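Local structure of glucoamylase (Thermoanaerobacterium thermosaccharolyticum, 1LF6) at residues T101-G106 with L297-M302; V97-F100 with G106-L109; T281-T286 with I304-E309. The protein hydrolyses terminal alpha-1,4-linked glucose residues from the non-reducing ends of glucan chains, releasing beta-D-glucose. All coordinates share one frame; numbering follows the deposited sequence.

Contact 1 of 3, residues T101-G106 with L297-M302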
ATOM      1  N   THR A 101      -3.707 -20.354  -3.228  1.00 21.29           N
ATOM      2  CA  THR A 101      -5.154 -20.511  -3.331  1.00 21.67           C
ATOM      3  C   THR A 101      -5.765 -19.111  -3.345  1.00 23.45           C
ATOM      4  O   THR A 101      -5.067 -18.121  -3.120  1.00 21.81           O
ATOM      5  CB  THR A 101      -5.757 -21.269  -2.129  1.00 22.59           C
ATOM      6  OG1 THR A 101      -5.663 -20.454  -0.955  1.00 22.83           O
ATOM      7  CG2 THR A 101      -5.023 -22.585  -1.894  1.00 22.74           C
ATOM      8  N   ASP A 102      -7.065 -19.038  -3.611  1.00 24.09           N
ATOM      9  CA  ASP A 102      -7.779 -17.768  -3.641  1.00 25.66           C
ATOM     10  C   ASP A 102      -8.036 -17.215  -2.241  1.00 25.50           C
ATOM     11  O   ASP A 102      -8.565 -16.113  -2.086  1.00 24.13           O
ATOM     12  CB  ASP A 102      -9.118 -17.929  -4.363  1.00 28.52           C
ATOM     13  CG  ASP A 102      -8.983 -17.850  -5.866  1.00 31.70           C
ATOM     14  OD1 ASP A 102     -10.017 -17.969  -6.564  1.00 33.66           O
ATOM     15  OD2 ASP A 102      -7.847 -17.662  -6.356  1.00 34.32           O
ATOM     16  N   LYS A 103      -7.664 -17.975  -1.218  1.00 24.09           N
ATOM     17  CA  LYS A 103      -7.888 -17.525   0.150  1.00 24.55           C
ATOM     18  C   LYS A 103      -6.621 -17.567   0.995  1.00 23.37           C
ATOM     19  O   LYS A 103      -6.668 -17.864   2.188  1.00 25.43           O
ATOM     20  CB  LYS A 103      -9.000 -18.359   0.804  1.00 25.18           C
ATOM     21  CG  LYS A 103     -10.362 -18.191   0.118  1.00 27.50           C
ATOM     22  CD  LYS A 103     -11.444 -19.081   0.720  1.00 28.22           C
ATOM     23  CE  LYS A 103     -12.797 -18.848   0.047  1.00 31.45           C
ATOM     24  NZ  LYS A 103     -13.870 -19.747   0.584  1.00 31.67           N
ATOM     25  N   SER A 104      -5.488 -17.273   0.360  1.00 22.92           N
ATOM     26  CA  SER A 104      -4.197 -17.244   1.043  1.00 22.43           C
ATOM     27  C   SER A 104      -3.212 -16.330   0.313  1.00 22.29           C
ATOM     28  O   SER A 104      -3.165 -16.302  -0.921  1.00 20.88           O
ATOM     29  CB  SER A 104      -3.606 -18.662   1.166  1.00 22.27           C
ATOM     30  OG  SER A 104      -3.443 -19.288  -0.095  1.00 22.82           O
ATOM     31  N   LEU A 105      -2.436 -15.573   1.081  1.00 22.16           N
ATOM     32  CA  LEU A 105      -1.455 -14.666   0.494  1.00 23.65           C
ATOM     33  C   LEU A 105      -0.100 -15.351   0.341  1.00 23.60           C
ATOM     34  O   LEU A 105       0.937 -14.818   0.741  1.00 23.69           O
ATOM     35  CB  LEU A 105      -1.326 -13.391   1.338  1.00 23.24           C
ATOM     36  CG  LEU A 105      -2.530 -12.440   1.302  1.00 24.07           C
ATOM     37  CD1 LEU A 105      -2.226 -11.185   2.106  1.00 21.92           C
ATOM     38  CD2 LEU A 105      -2.845 -12.068  -0.136  1.00 22.78           C
ATOM     39  N   GLY A 106      -0.138 -16.552  -0.226  1.00 23.45           N
ATOM     40  CA  GLY A 106       1.068 -17.318  -0.475  1.00 22.11           C
ATOM     41  C   GLY A 106       1.242 -17.253  -1.978  1.00 21.35           C
ATOM     42  O   GLY A 106       0.258 -17.306  -2.710  1.00 20.98           O
ATOM     43  N   LEU A 297     -10.933 -11.425  -6.415  1.00 20.60           N
ATOM     44  CA  LEU A 297     -10.441 -10.080  -6.135  1.00 19.46           C
ATOM     45  C   LEU A 297     -10.967  -9.586  -4.799  1.00 18.87           C
ATOM     46  O   LEU A 297     -10.283  -8.845  -4.098  1.00 19.58           O
ATOM     47  CB  LEU A 297     -10.831  -9.111  -7.255  1.00 16.81           C
ATOM     48  CG  LEU A 297     -10.209  -7.711  -7.184  1.00 19.35           C
ATOM     49  CD1 LEU A 297      -8.701  -7.809  -7.002  1.00 16.21           C
ATOM     50  CD2 LEU A 297     -10.538  -6.946  -8.456  1.00 18.90           C
ATOM     51  N   TYR A 298     -12.181  -9.999  -4.445  1.00 18.57           N
ATOM     52  CA  TYR A 298     -12.781  -9.605  -3.173  1.00 18.38           C
ATOM     53  C   TYR A 298     -11.936 -10.168  -2.037  1.00 17.94           C
ATOM     54  O   TYR A 298     -11.518  -9.442  -1.139  1.00 18.10           O
ATOM     55  CB  TYR A 298     -14.206 -10.153  -3.074  1.00 19.74           C
ATOM     56  CG  TYR A 298     -14.795 -10.147  -1.679  1.00 19.16           C
ATOM     57  CD1 TYR A 298     -15.196  -8.959  -1.072  1.00 18.47           C
ATOM     58  CD2 TYR A 298     -14.991 -11.340  -0.980  1.00 19.68           C
ATOM     59  CE1 TYR A 298     -15.789  -8.957   0.197  1.00 20.89           C
ATOM     60  CE2 TYR A 298     -15.581 -11.351   0.289  1.00 18.92           C
ATOM     61  CZ  TYR A 298     -15.983 -10.161   0.869  1.00 19.60           C
ATOM     62  OH  TYR A 298     -16.614 -10.176   2.094  1.00 19.69           O
ATOM     63  N   TYR A 299     -11.688 -11.471  -2.072  1.00 18.90           N
ATOM     64  CA  TYR A 299     -10.882 -12.097  -1.035  1.00 17.78           C
ATOM     65  C   TYR A 299      -9.448 -11.564  -1.069  1.00 17.01           C
ATOM     66  O   TYR A 299      -8.854 -11.282  -0.024  1.00 17.28           O
ATOM     67  CB  TYR A 299     -10.908 -13.622  -1.207  1.00 18.97           C
ATOM     68  CG  TYR A 299     -12.220 -14.251  -0.782  1.00 18.66           C
ATOM     69  CD1 TYR A 299     -12.615 -14.241   0.555  1.00 22.36           C
ATOM     70  CD2 TYR A 299     -13.073 -14.842  -1.715  1.00 20.24           C
ATOM     71  CE1 TYR A 299     -13.838 -14.808   0.958  1.00 22.87           C
ATOM     72  CE2 TYR A 299     -14.298 -15.409  -1.325  1.00 23.11           C
ATOM     73  CZ  TYR A 299     -14.670 -15.386   0.014  1.00 22.96           C
ATOM     74  OH  TYR A 299     -15.876 -15.941   0.396  1.00 24.21           O
ATOM     75  N   ASN A 300      -8.892 -11.412  -2.266  1.00 15.88           N
ATOM     76  CA  ASN A 300      -7.529 -10.900  -2.388  1.00 16.40           C
ATOM     77  C   ASN A 300      -7.447  -9.530  -1.722  1.00 16.49           C
ATOM     78  O   ASN A 300      -6.544  -9.273  -0.921  1.00 16.71           O
ATOM     79  CB  ASN A 300      -7.115 -10.788  -3.867  1.00 14.54           C
ATOM     80  CG  ASN A 300      -5.625 -10.500  -4.041  1.00 16.75           C
ATOM     81  OD1 ASN A 300      -5.238  -9.543  -4.712  1.00 19.67           O
ATOM     82  ND2 ASN A 300      -4.787 -11.333  -3.440  1.00 13.86           N
ATOM     83  N   SER A 301      -8.399  -8.655  -2.044  1.00 15.65           N
ATOM     84  CA  SER A 301      -8.419  -7.312  -1.471  1.00 16.34           C
ATOM     85  C   SER A 301      -8.514  -7.347   0.054  1.00 16.86           C
ATOM     86  O   SER A 301      -7.782  -6.636   0.737  1.00 16.20           O
ATOM     87  CB  SER A 301      -9.601  -6.508  -2.032  1.00 14.91           C
ATOM     88  OG  SER A 301      -9.498  -6.369  -3.441  1.00 14.08           O
ATOM     89  N   MET A 302      -9.407  -8.181   0.585  1.00 15.32           N
ATOM     90  CA  MET A 302      -9.573  -8.254   2.031  1.00 15.90           C
ATOM     91  C   MET A 302      -8.340  -8.774   2.773  1.00 16.06           C
ATOM     92  O   MET A 302      -8.060  -8.338   3.889  1.00 17.22           O
ATOM     93  CB  MET A 302     -10.806  -9.092   2.387  1.00 16.46           C
ATOM     94  CG  MET A 302     -12.137  -8.436   2.004  1.00 16.16           C
ATOM     95  SD  MET A 302     -12.266  -6.712   2.526  1.00 18.68           S
ATOM     96  CE  MET A 302     -11.989  -6.851   4.303  1.00 15.87           C
TER
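Lys103 and Tyr299 bring the two backbones to their nearest approach, 6.3 Å between their CA atoms, where an irregular loop passes alongside a helix. The loop is the turn of a beta hairpin in the N-terminal super beta sandwich; the helix, 296-306, belongs to the glycosyl hydrolase family 15 region, so the contact is an example of how a sandwich loop is seated against the helical part of a prokaryotic glucoamylase. Tyr299 does most of the work. Its CB meets the carbonyl oxygen of Asp102 at 3.5 Å, while its ring is held between two neighbours. Over one face stands Lys103 CE, 4.1 Å from the ring centroid and only 18° off the normal, a CH-pi contact; on the opposite face Tyr298 CD2 sits above the ring centre. Leu105, at the centre of an inverse gamma turn, points its CD2 methyl at the end of the Asn300 side chain, crossing it at about a right angle. The loop is braced from within by an ST turn: Thr101 OG1 accepts from Lys103 N at 3.2 Å and shares a 2.7 Å hydrogen bond with Ser104 OG. Lys103 reaches the Tyr299 ring because its CG lies beside the backbone N (chi1 -64°) and the remaining chain is fully extended, running alongside the tyrosine in the same direction. One lysine thus offers methylenes to an aromatic face and its charge to an amide oxygen, for its ammonium, NZ, continues past the ring to donate a hydrogen bond to Asn285 OD1.

Contact 2 of 3, residues V97-F100 with G106-L109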
ATOM      1  N   VAL A  97       2.882 -14.799 -11.944  1.00 20.79           N
ATOM      2  CA  VAL A  97       2.540 -14.965 -10.541  1.00 20.44           C
ATOM      3  C   VAL A  97       1.143 -15.541 -10.344  1.00 20.65           C
ATOM      4  O   VAL A  97       0.240 -15.290 -11.137  1.00 21.12           O
ATOM      5  CB  VAL A  97       2.619 -13.616  -9.778  1.00 18.15           C
ATOM      6  CG1 VAL A  97       1.518 -12.677 -10.263  1.00 15.46           C
ATOM      7  CG2 VAL A  97       2.501 -13.857  -8.267  1.00 18.11           C
ATOM      8  N   GLU A  98       0.986 -16.328  -9.286  1.00 21.62           N
ATOM      9  CA  GLU A  98      -0.301 -16.918  -8.939  1.00 21.96           C
ATOM     10  C   GLU A  98      -0.228 -17.250  -7.458  1.00 20.51           C
ATOM     11  O   GLU A  98       0.848 -17.567  -6.951  1.00 21.80           O
ATOM     12  CB  GLU A  98      -0.567 -18.193  -9.754  1.00 25.23           C
ATOM     13  CG  GLU A  98       0.284 -19.391  -9.362  1.00 31.69           C
ATOM     14  CD  GLU A  98      -0.220 -20.701  -9.956  1.00 36.27           C
ATOM     15  OE1 GLU A  98       0.390 -21.755  -9.673  1.00 40.98           O
ATOM     16  OE2 GLU A  98      -1.222 -20.685 -10.705  1.00 37.45           O
ATOM     17  N   LYS A  99      -1.352 -17.157  -6.752  1.00 19.76           N
ATOM     18  CA  LYS A  99      -1.360 -17.467  -5.320  1.00 20.21           C
ATOM     19  C   LYS A  99      -1.581 -18.960  -5.107  1.00 18.94           C
ATOM     20  O   LYS A  99      -2.088 -19.645  -5.994  1.00 19.71           O
ATOM     21  CB  LYS A  99      -2.460 -16.672  -4.598  1.00 19.59           C
ATOM     22  CG  LYS A  99      -2.380 -15.156  -4.803  1.00 21.60           C
ATOM     23  CD  LYS A  99      -3.077 -14.376  -3.694  1.00 18.42           C
ATOM     24  CE  LYS A  99      -4.556 -14.719  -3.562  1.00 18.57           C
ATOM     25  NZ  LYS A  99      -5.318 -14.437  -4.815  1.00 16.24           N
ATOM     26  N   PHE A 100      -1.195 -19.459  -3.934  1.00 19.75           N
ATOM     27  CA  PHE A 100      -1.369 -20.874  -3.607  1.00 19.48           C
ATOM     28  C   PHE A 100      -2.849 -21.210  -3.776  1.00 21.11           C
ATOM     29  O   PHE A 100      -3.203 -22.217  -4.383  1.00 22.47           O
ATOM     30  CB  PHE A 100      -0.923 -21.144  -2.163  1.00 19.78           C
ATOM     31  CG  PHE A 100       0.561 -20.971  -1.936  1.00 20.06           C
ATOM     32  CD1 PHE A 100       1.063 -20.822  -0.648  1.00 18.87           C
ATOM     33  CD2 PHE A 100       1.456 -20.966  -3.008  1.00 19.67           C
ATOM     34  CE1 PHE A 100       2.425 -20.667  -0.425  1.00 18.81           C
ATOM     35  CE2 PHE A 100       2.823 -20.811  -2.791  1.00 19.64           C
ATOM     36  CZ  PHE A 100       3.306 -20.661  -1.497  1.00 18.53           C
ATOM     37  N   GLY A 106      -0.138 -16.552  -0.226  1.00 23.45           N
ATOM     38  CA  GLY A 106       1.068 -17.318  -0.475  1.00 22.11           C
ATOM     39  C   GLY A 106       1.242 -17.253  -1.978  1.00 21.35           C
ATOM     40  O   GLY A 106       0.258 -17.306  -2.710  1.00 20.98           O
ATOM     41  N   TYR A 107       2.474 -17.150  -2.454  1.00 20.40           N
ATOM     42  CA  TYR A 107       2.685 -17.028  -3.889  1.00 20.73           C
ATOM     43  C   TYR A 107       3.650 -18.001  -4.546  1.00 21.15           C
ATOM     44  O   TYR A 107       4.614 -18.479  -3.941  1.00 20.05           O
ATOM     45  CB  TYR A 107       3.160 -15.611  -4.223  1.00 21.38           C
ATOM     46  CG  TYR A 107       2.227 -14.514  -3.773  1.00 19.31           C
ATOM     47  CD1 TYR A 107       1.334 -13.920  -4.662  1.00 17.85           C
ATOM     48  CD2 TYR A 107       2.256 -14.051  -2.460  1.00 19.70           C
ATOM     49  CE1 TYR A 107       0.495 -12.886  -4.254  1.00 18.63           C
ATOM     50  CE2 TYR A 107       1.423 -13.021  -2.040  1.00 17.91           C
ATOM     51  CZ  TYR A 107       0.546 -12.443  -2.942  1.00 17.52           C
ATOM     52  OH  TYR A 107      -0.282 -11.426  -2.521  1.00 17.47           O
ATOM     53  N   LYS A 108       3.370 -18.254  -5.820  1.00 21.42           N
ATOM     54  CA  LYS A 108       4.182 -19.109  -6.660  1.00 22.62           C
ATOM     55  C   LYS A 108       4.618 -18.233  -7.826  1.00 22.22           C
ATOM     56  O   LYS A 108       3.794 -17.566  -8.458  1.00 22.33           O
ATOM     57  CB  LYS A 108       3.370 -20.292  -7.191  1.00 23.74           C
ATOM     58  CG  LYS A 108       4.149 -21.176  -8.161  1.00 27.30           C
ATOM     59  CD  LYS A 108       3.274 -22.296  -8.714  1.00 28.57           C
ATOM     60  CE  LYS A 108       4.045 -23.158  -9.689  1.00 31.60           C
ATOM     61  NZ  LYS A 108       3.180 -24.212 -10.289  1.00 35.51           N
ATOM     62  N   LEU A 109       5.913 -18.220  -8.096  1.00 22.09           N
ATOM     63  CA  LEU A 109       6.446 -17.426  -9.198  1.00 21.95           C
ATOM     64  C   LEU A 109       7.161 -18.334 -10.185  1.00 21.59           C
ATOM     65  O   LEU A 109       7.921 -19.219  -9.794  1.00 23.09           O
ATOM     66  CB  LEU A 109       7.430 -16.378  -8.672  1.00 21.85           C
ATOM     67  CG  LEU A 109       6.871 -15.194  -7.876  1.00 22.69           C
ATOM     68  CD1 LEU A 109       8.013 -14.449  -7.193  1.00 22.66           C
ATOM     69  CD2 LEU A 109       6.106 -14.277  -8.807  1.00 19.19           C
TER
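Phe100 turns its CG to lie beside the backbone N (chi1 -67°), which lays the ring over the backbone of Gly106, and Val97 sends CG2 anti to its own N (chi1 68° for CG1), against Tyr107 and Leu109. The Phe100 ring rests face-on: Gly106 C lies above its centre, and Gly106 CA makes a CH-pi contact 3.8 Å from the centroid. With no side chain on Gly106, the ring can settle directly on the main chain. Val97 CG2 touches Leu109 CD2 at 3.7 Å and Tyr107 CD1 at 3.8 Å. Lys99 joins the same face, its CG 3.7 Å from Tyr107 CE1, before the chain bends away; the tyrosine hydroxyl goes on to bond Val40 O. On the other face, Glu98 and Lys108 run side by side, but OE1 and NZ are 3.8 Å apart, a long salt bridge. Beneath them the backbones of this pair exchange two hydrogen bonds, Lys108 N to Glu98 O at 2.8 Å and Glu98 N to Lys108 O at 3.2 Å. A third joins Phe100 N to Gly106 O at 2.9 Å. Hydrogen-bonded Glu98-Lys108, flanked by non-hydrogen-bonded Val97-Leu109 and Lys99-Tyr107, is the regular register of an antiparallel beta hairpin, here part of the super beta sandwich.

Contact 3 of 3, residues T281-T286 with I304-E309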
ATOM      1  N   THR A 281      -6.978 -18.920   5.104  1.00 24.58           N
ATOM      2  CA  THR A 281      -8.247 -19.459   4.636  1.00 24.35           C
ATOM      3  C   THR A 281      -9.291 -19.294   5.732  1.00 24.75           C
ATOM      4  O   THR A 281     -10.437 -18.930   5.468  1.00 24.12           O
ATOM      5  CB  THR A 281      -8.108 -20.950   4.269  1.00 23.89           C
ATOM      6  OG1 THR A 281      -7.067 -21.100   3.298  1.00 21.20           O
ATOM      7  CG2 THR A 281      -9.403 -21.482   3.678  1.00 24.01           C
ATOM      8  N   LYS A 282      -8.877 -19.552   6.966  1.00 25.71           N
ATOM      9  CA  LYS A 282      -9.755 -19.421   8.122  1.00 26.46           C
ATOM     10  C   LYS A 282     -10.334 -18.009   8.179  1.00 26.33           C
ATOM     11  O   LYS A 282     -11.523 -17.812   8.451  1.00 24.94           O
ATOM     12  CB  LYS A 282      -8.962 -19.697   9.399  1.00 28.32           C
ATOM     13  CG  LYS A 282      -9.752 -19.498  10.675  1.00 31.18           C
ATOM     14  CD  LYS A 282      -8.859 -19.656  11.889  1.00 34.20           C
ATOM     15  CE  LYS A 282      -9.652 -19.510  13.173  1.00 36.62           C
ATOM     16  NZ  LYS A 282      -8.782 -19.727  14.363  1.00 37.96           N
ATOM     17  N   TYR A 283      -9.481 -17.022   7.931  1.00 24.86           N
ATOM     18  CA  TYR A 283      -9.922 -15.637   7.949  1.00 23.94           C
ATOM     19  C   TYR A 283     -10.903 -15.342   6.825  1.00 22.36           C
ATOM     20  O   TYR A 283     -11.935 -14.721   7.056  1.00 22.08           O
ATOM     21  CB  TYR A 283      -8.734 -14.681   7.843  1.00 23.76           C
ATOM     22  CG  TYR A 283      -9.172 -13.249   7.643  1.00 26.27           C
ATOM     23  CD1 TYR A 283      -8.977 -12.599   6.422  1.00 25.68           C
ATOM     24  CD2 TYR A 283      -9.821 -12.554   8.664  1.00 24.00           C
ATOM     25  CE1 TYR A 283      -9.421 -11.284   6.227  1.00 26.20           C
ATOM     26  CE2 TYR A 283     -10.269 -11.247   8.480  1.00 24.90           C
ATOM     27  CZ  TYR A 283     -10.065 -10.617   7.262  1.00 25.58           C
ATOM     28  OH  TYR A 283     -10.489  -9.320   7.088  1.00 26.12           O
ATOM     29  N   CYS A 284     -10.586 -15.787   5.613  1.00 23.34           N
ATOM     30  CA  CYS A 284     -11.468 -15.542   4.476  1.00 24.25           C
ATOM     31  C   CYS A 284     -12.855 -16.119   4.703  1.00 26.72           C
ATOM     32  O   CYS A 284     -13.860 -15.490   4.363  1.00 25.75           O
ATOM     33  CB  CYS A 284     -10.884 -16.135   3.192  1.00 23.18           C
ATOM     34  SG  CYS A 284      -9.437 -15.266   2.562  1.00 25.84           S
ATOM     35  N   ASN A 285     -12.907 -17.314   5.286  1.00 29.00           N
ATOM     36  CA  ASN A 285     -14.181 -17.978   5.528  1.00 30.82           C
ATOM     37  C   ASN A 285     -14.986 -17.361   6.655  1.00 31.17           C
ATOM     38  O   ASN A 285     -16.100 -17.788   6.943  1.00 32.59           O
ATOM     39  CB  ASN A 285     -13.963 -19.469   5.787  1.00 31.40           C
ATOM     40  CG  ASN A 285     -13.486 -20.197   4.553  1.00 32.72           C
ATOM     41  OD1 ASN A 285     -13.862 -19.845   3.435  1.00 35.16           O
ATOM     42  ND2 ASN A 285     -12.664 -21.219   4.746  1.00 33.80           N
ATOM     43  N   THR A 286     -14.418 -16.347   7.289  1.00 31.79           N
ATOM     44  CA  THR A 286     -15.103 -15.659   8.364  1.00 31.46           C
ATOM     45  C   THR A 286     -15.840 -14.460   7.757  1.00 30.66           C
ATOM     46  O   THR A 286     -16.705 -13.858   8.392  1.00 30.52           O
ATOM     47  CB  THR A 286     -14.092 -15.182   9.434  1.00 33.90           C
ATOM     48  OG1 THR A 286     -14.745 -15.107  10.705  1.00 37.14           O
ATOM     49  CG2 THR A 286     -13.537 -13.807   9.091  1.00 31.55           C
ATOM     50  N   ILE A 304      -5.200  -8.458   1.672  1.00 15.49           N
ATOM     51  CA  ILE A 304      -4.217  -7.391   1.544  1.00 16.66           C
ATOM     52  C   ILE A 304      -4.465  -6.345   2.627  1.00 16.66           C
ATOM     53  O   ILE A 304      -3.526  -5.893   3.282  1.00 17.70           O
ATOM     54  CB  ILE A 304      -4.282  -6.725   0.143  1.00 17.71           C
ATOM     55  CG1 ILE A 304      -3.738  -7.687  -0.910  1.00 17.11           C
ATOM     56  CG2 ILE A 304      -3.489  -5.414   0.139  1.00 14.03           C
ATOM     57  CD1 ILE A 304      -3.816  -7.151  -2.323  1.00 19.39           C
ATOM     58  N   LEU A 305      -5.726  -5.971   2.830  1.00 18.33           N
ATOM     59  CA  LEU A 305      -6.056  -4.982   3.856  1.00 18.86           C
ATOM     60  C   LEU A 305      -5.699  -5.556   5.220  1.00 19.00           C
ATOM     61  O   LEU A 305      -5.044  -4.909   6.035  1.00 18.74           O
ATOM     62  CB  LEU A 305      -7.550  -4.632   3.811  1.00 18.01           C
ATOM     63  CG  LEU A 305      -8.041  -3.962   2.523  1.00 21.03           C
ATOM     64  CD1 LEU A 305      -9.518  -3.625   2.655  1.00 18.54           C
ATOM     65  CD2 LEU A 305      -7.222  -2.694   2.242  1.00 18.33           C
ATOM     66  N   LYS A 306      -6.130  -6.790   5.453  1.00 20.52           N
ATOM     67  CA  LYS A 306      -5.863  -7.473   6.707  1.00 20.25           C
ATOM     68  C   LYS A 306      -4.361  -7.503   6.983  1.00 19.02           C
ATOM     69  O   LYS A 306      -3.924  -7.340   8.117  1.00 17.98           O
ATOM     70  CB  LYS A 306      -6.404  -8.900   6.632  1.00 21.31           C
ATOM     71  CG  LYS A 306      -7.267  -9.289   7.805  1.00 24.64           C
ATOM     72  CD  LYS A 306      -6.467  -9.343   9.072  1.00 24.14           C
ATOM     73  CE  LYS A 306      -7.352  -9.595  10.283  1.00 19.22           C
ATOM     74  NZ  LYS A 306      -6.490  -9.690  11.481  1.00 17.98           N
ATOM     75  N   ALA A 307      -3.579  -7.711   5.929  1.00 19.28           N
ATOM     76  CA  ALA A 307      -2.126  -7.777   6.039  1.00 19.59           C
ATOM     77  C   ALA A 307      -1.445  -6.408   6.108  1.00 21.43           C
ATOM     78  O   ALA A 307      -0.216  -6.333   6.183  1.00 22.37           O
ATOM     79  CB  ALA A 307      -1.562  -8.569   4.862  1.00 18.01           C
ATOM     80  N   SER A 308      -2.230  -5.331   6.102  1.00 20.18           N
ATOM     81  CA  SER A 308      -1.658  -3.978   6.139  1.00 20.06           C
ATOM     82  C   SER A 308      -1.680  -3.324   7.517  1.00 18.64           C
ATOM     83  O   SER A 308      -1.428  -2.123   7.653  1.00 15.27           O
ATOM     84  CB  SER A 308      -2.381  -3.079   5.130  1.00 19.99           C
ATOM     85  OG  SER A 308      -2.169  -3.542   3.808  1.00 25.60           O
ATOM     86  N   GLU A 309      -1.984  -4.118   8.538  1.00 18.14           N
ATOM     87  CA  GLU A 309      -2.022  -3.622   9.908  1.00 19.57           C
ATOM     88  C   GLU A 309      -0.686  -3.899  10.590  1.00 21.08           C
ATOM     89  O   GLU A 309      -0.077  -4.939  10.354  1.00 21.02           O
ATOM     90  CB  GLU A 309      -3.138  -4.325  10.695  1.00 19.43           C
ATOM     91  CG  GLU A 309      -3.174  -4.001  12.186  1.00 19.83           C
ATOM     92  CD  GLU A 309      -4.213  -4.813  12.951  1.00 19.84           C
ATOM     93  OE1 GLU A 309      -4.291  -6.039  12.730  1.00 20.32           O
ATOM     94  OE2 GLU A 309      -4.939  -4.228  13.779  1.00 17.52           O
TER
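Three residues beyond Lys306, whose side chain lies against Tyr283, Glu309 OE2 is gripped by two groups: Arg363 NH1 in a salt bridge and Gly315 N in a hydrogen bond. The same carboxylate offers OE1 to the hydroxyl of Tyr46, so the segment leaving helix 296-306 is tied to loops and to a further helix. Ser308 N bonds Leu305 O at 2.8 Å as the helix ends, and a type I beta turn runs from Lys306 to Glu309; Ser308 OG also turns back to Ile304 O at 2.8 Å, tilted 33° from the carbonyl plane.

Against helix 269-284, one residue from each segment makes the contact, Tyr283 and Lys306. Tyr283, its CG anti to the backbone N (chi1 171°), projects its ring to the lysine, whose chain bends at chi2 and passes close by. Lys306 CE lies 3.8 Å from Tyr283 CE2, and Lys306 CB 3.9 Å from Tyr283 CE1. The modelled position of Lys306 CG, over one face of the ring, is doubtful. The phenol oxygen is taken up by Asp357 OD1, which helps fix the ring's position. With a leucine in place of Tyr283, Lys306 would probably lose the flat surface its methylenes rest on, and Asp357 OD1 would be left without this hydrogen-bond mate.

Lys306 NZ sits 5.6 Å from the centroid of the Tyr283 ring, at most a weak cation-pi attraction, which implies that the lysine meets the tyrosine mainly through its hydrocarbon chain and that the two helices are joined here by apolar packing rather than by charge.

In the fold
Along the chain, the hairpin strands of contact 2 enclose the loop of contact 1, and the two share Gly106; their centres lie about 11 Å apart. Contact 3 follows contact 2 in sequence but interleaves with contact 1, since segment 281-286 falls between 101-106 and 297-302. Contacts 1 and 3 both use helix 296-306, with centres about 8 Å apart, and are linked by Lys103 and Asn285, whereas contacts 2 and 3, about 16 Å between centres, do not touch. Together they trace a path from the beta sandwich through its hairpin loop to helices 269-284 and 296-306, tying the N-terminal domain to the family 15 region, away from the probable catalytic glutamates, Glu435 and Glu438.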